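Local coordinates for protein tannase (Lactobacillus plantarum, PDB 3WA7) that hydrolyses the galloyl ester bonds of tannins as a tannase, an esterase of the alpha/beta-hydrolase fold, at residues 267-272 with 282-287. Sequence-based numbering, arbitrary orientation. Where two conformers were deposited one is given.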
loop_
_atom_site.group_PDB
_atom_site.type_symbol
_atom_site.label_atom_id
_atom_site.label_comp_id
_atom_site.label_asym_id
_atom_site.label_seq_id
_atom_site.Cartn_x
_atom_site.Cartn_y
_atom_site.Cartn_z
ATOM N N THR A 267 -17.130 4.072 -17.941
ATOM C CA THR A 267 -16.568 5.237 -18.602
ATOM C C THR A 267 -15.150 5.507 -18.116
ATOM O O THR A 267 -14.250 5.767 -18.912
ATOM C CB THR A 267 -17.445 6.471 -18.361
ATOM O OG1 THR A 267 -18.749 6.219 -18.898
ATOM C CG2 THR A 267 -16.849 7.699 -19.041
ATOM N N TYR A 268 -14.961 5.450 -16.804
ATOM C CA TYR A 268 -13.645 5.669 -16.222
ATOM C C TYR A 268 -12.654 4.628 -16.745
ATOM O O TYR A 268 -11.572 4.963 -17.230
ATOM C CB TYR A 268 -13.712 5.569 -14.695
ATOM C CG TYR A 268 -12.341 5.508 -14.060
ATOM C CD1 TYR A 268 -11.474 6.597 -14.121
ATOM C CD2 TYR A 268 -11.889 4.338 -13.450
ATOM C CE1 TYR A 268 -10.183 6.521 -13.593
ATOM C CE2 TYR A 268 -10.605 4.251 -12.922
ATOM C CZ TYR A 268 -9.757 5.346 -12.996
ATOM O OH TYR A 268 -8.485 5.262 -12.471
ATOM N N LEU A 269 -13.030 3.360 -16.639
ATOM C CA LEU A 269 -12.162 2.279 -17.091
ATOM C C LEU A 269 -11.807 2.433 -18.569
ATOM O O LEU A 269 -10.633 2.374 -18.945
ATOM C CB LEU A 269 -12.840 0.925 -16.835
ATOM C CG LEU A 269 -12.065 -0.386 -17.051
ATOM C CD1 LEU A 269 -11.994 -0.727 -18.533
ATOM C CD2 LEU A 269 -10.674 -0.271 -16.434
ATOM N N ASN A 270 -12.810 2.649 -19.411
ATOM C CA ASN A 270 -12.553 2.788 -20.838
ATOM C C ASN A 270 -11.616 3.941 -21.188
ATOM O O ASN A 270 -10.760 3.804 -22.062
ATOM C CB ASN A 270 -13.867 2.954 -21.608
ATOM C CG ASN A 270 -14.711 1.697 -21.591
ATOM O OD1 ASN A 270 -14.226 0.617 -21.250
ATOM N ND2 ASN A 270 -15.980 1.826 -21.975
ATOM N N GLN A 271 -11.765 5.075 -20.512
ATOM C CA GLN A 271 -10.922 6.224 -20.825
ATOM C C GLN A 271 -9.471 6.080 -20.377
ATOM O O GLN A 271 -8.621 6.876 -20.770
ATOM C CB GLN A 271 -11.543 7.514 -20.267
ATOM C CG GLN A 271 -11.718 7.568 -18.764
ATOM C CD GLN A 271 -10.496 8.108 -18.052
ATOM O OE1 GLN A 271 -10.014 9.202 -18.362
ATOM N NE2 GLN A 271 -9.991 7.352 -17.090
ATOM N N LEU A 272 -9.177 5.060 -19.573
ATOM C CA LEU A 272 -7.802 4.829 -19.124
ATOM C C LEU A 272 -6.964 4.307 -20.285
ATOM O O LEU A 272 -5.740 4.428 -20.290
ATOM C CB LEU A 272 -7.758 3.801 -17.988
ATOM C CG LEU A 272 -8.231 4.238 -16.598
ATOM C CD1 LEU A 272 -8.134 3.054 -15.642
ATOM C CD2 LEU A 272 -7.377 5.394 -16.096
ATOM N N LEU A 282 -8.548 -2.400 -23.504
ATOM C CA LEU A 282 -9.448 -3.138 -22.621
ATOM C C LEU A 282 -10.632 -2.244 -22.287
ATOM O O LEU A 282 -10.458 -1.056 -22.001
ATOM C CB LEU A 282 -8.728 -3.542 -21.332
ATOM C CG LEU A 282 -7.570 -4.527 -21.503
ATOM C CD1 LEU A 282 -6.919 -4.784 -20.152
ATOM C CD2 LEU A 282 -8.088 -5.829 -22.101
ATOM N N THR A 283 -11.835 -2.810 -22.312
ATOM C CA THR A 283 -13.033 -2.022 -22.041
ATOM C C THR A 283 -14.120 -2.758 -21.268
ATOM O O THR A 283 -14.016 -3.954 -20.977
ATOM C CB THR A 283 -13.686 -1.538 -23.360
ATOM O OG1 THR A 283 -14.077 -2.678 -24.133
ATOM C CG2 THR A 283 -12.717 -0.690 -24.177
ATOM N N LEU A 284 -15.164 -2.009 -20.938
ATOM C CA LEU A 284 -16.334 -2.527 -20.247
ATOM C C LEU A 284 -17.528 -1.894 -20.940
ATOM O O LEU A 284 -17.463 -0.735 -21.354
ATOM C CB LEU A 284 -16.341 -2.111 -18.776
ATOM C CG LEU A 284 -15.352 -2.803 -17.837
ATOM C CD1 LEU A 284 -15.471 -2.195 -16.442
ATOM C CD2 LEU A 284 -15.635 -4.301 -17.801
ATOM N N ASN A 285 -18.614 -2.642 -21.088
ATOM C CA ASN A 285 -19.785 -2.063 -21.724
ATOM C C ASN A 285 -20.660 -1.447 -20.648
ATOM O O ASN A 285 -20.287 -1.408 -19.475
ATOM C CB ASN A 285 -20.580 -3.111 -22.517
ATOM C CG ASN A 285 -21.154 -4.204 -21.640
ATOM O OD1 ASN A 285 -21.347 -4.022 -20.437
ATOM N ND2 ASN A 285 -21.456 -5.344 -22.250
ATOM N N GLU A 286 -21.828 -0.969 -21.053
ATOM C CA GLU A 286 -22.749 -0.333 -20.127
ATOM C C GLU A 286 -23.187 -1.221 -18.962
ATOM O O GLU A 286 -23.576 -0.713 -17.912
ATOM C CB GLU A 286 -23.967 0.188 -20.908
ATOM C CG GLU A 286 -25.088 0.743 -20.048
ATOM C CD GLU A 286 -26.121 -0.306 -19.680
ATOM O OE1 GLU A 286 -27.093 0.039 -18.974
ATOM O OE2 GLU A 286 -25.966 -1.472 -20.099
ATOM N N ALA A 287 -23.102 -2.537 -19.129
ATOM C CA ALA A 287 -23.520 -3.464 -18.076
ATOM C C ALA A 287 -22.386 -4.000 -17.198
ATOM O O ALA A 287 -22.610 -4.859 -16.346
ATOM C CB ALA A 287 -24.289 -4.628 -18.695
HETATM O O HOH W 1 -9.016 0.659 -20.506
HETATM O O HOH W 2 -10.106 1.599 -23.539
#
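Asn270 of helix 252-271 pairs its carboxamide with the backbone N and O of Leu284. Leu284 N donates to Asn270 OD1 at 2.8 Å, in the carbonyl plane and on a lone pair, while Asn270 ND2 donates to Leu284 O at 3.0 Å with an N-H...O angle of 158°. That acceptor lies nearly in the amide plane, so the paired bonds fix the rotation of the flat group. The side chain reaches the loop with CG anti to its own carbonyl carbon (chi1 -68°). Thr283 packs close beside the same oxygen, its CB 3.1 Å from Asn270 OD1. An alanine in place of Asn270 would probably leave Leu284 N and O without these mates and the loop less firmly held to the helix. Beside this pairing, Leu269 and Leu284 cross at about a right angle, Leu269 CG lying 3.9 Å from Leu284 CD1; Phe292 of helix 291-309 touches both leucines. Leu269 CD1 also rests on the loop backbone, 3.9 Å from Thr283 CA. Two waters bridge the helix to the loop, one between Leu269 O and Leu282 O, the other between Asn270 O and Leu282 O. Asparagine here mimics a peptide group, pairing with an extended backbone much as a neighbouring strand would, and ties the connection between helices 252-271 and 291-309 back onto the first helix, at the periphery of this alpha/beta-hydrolase.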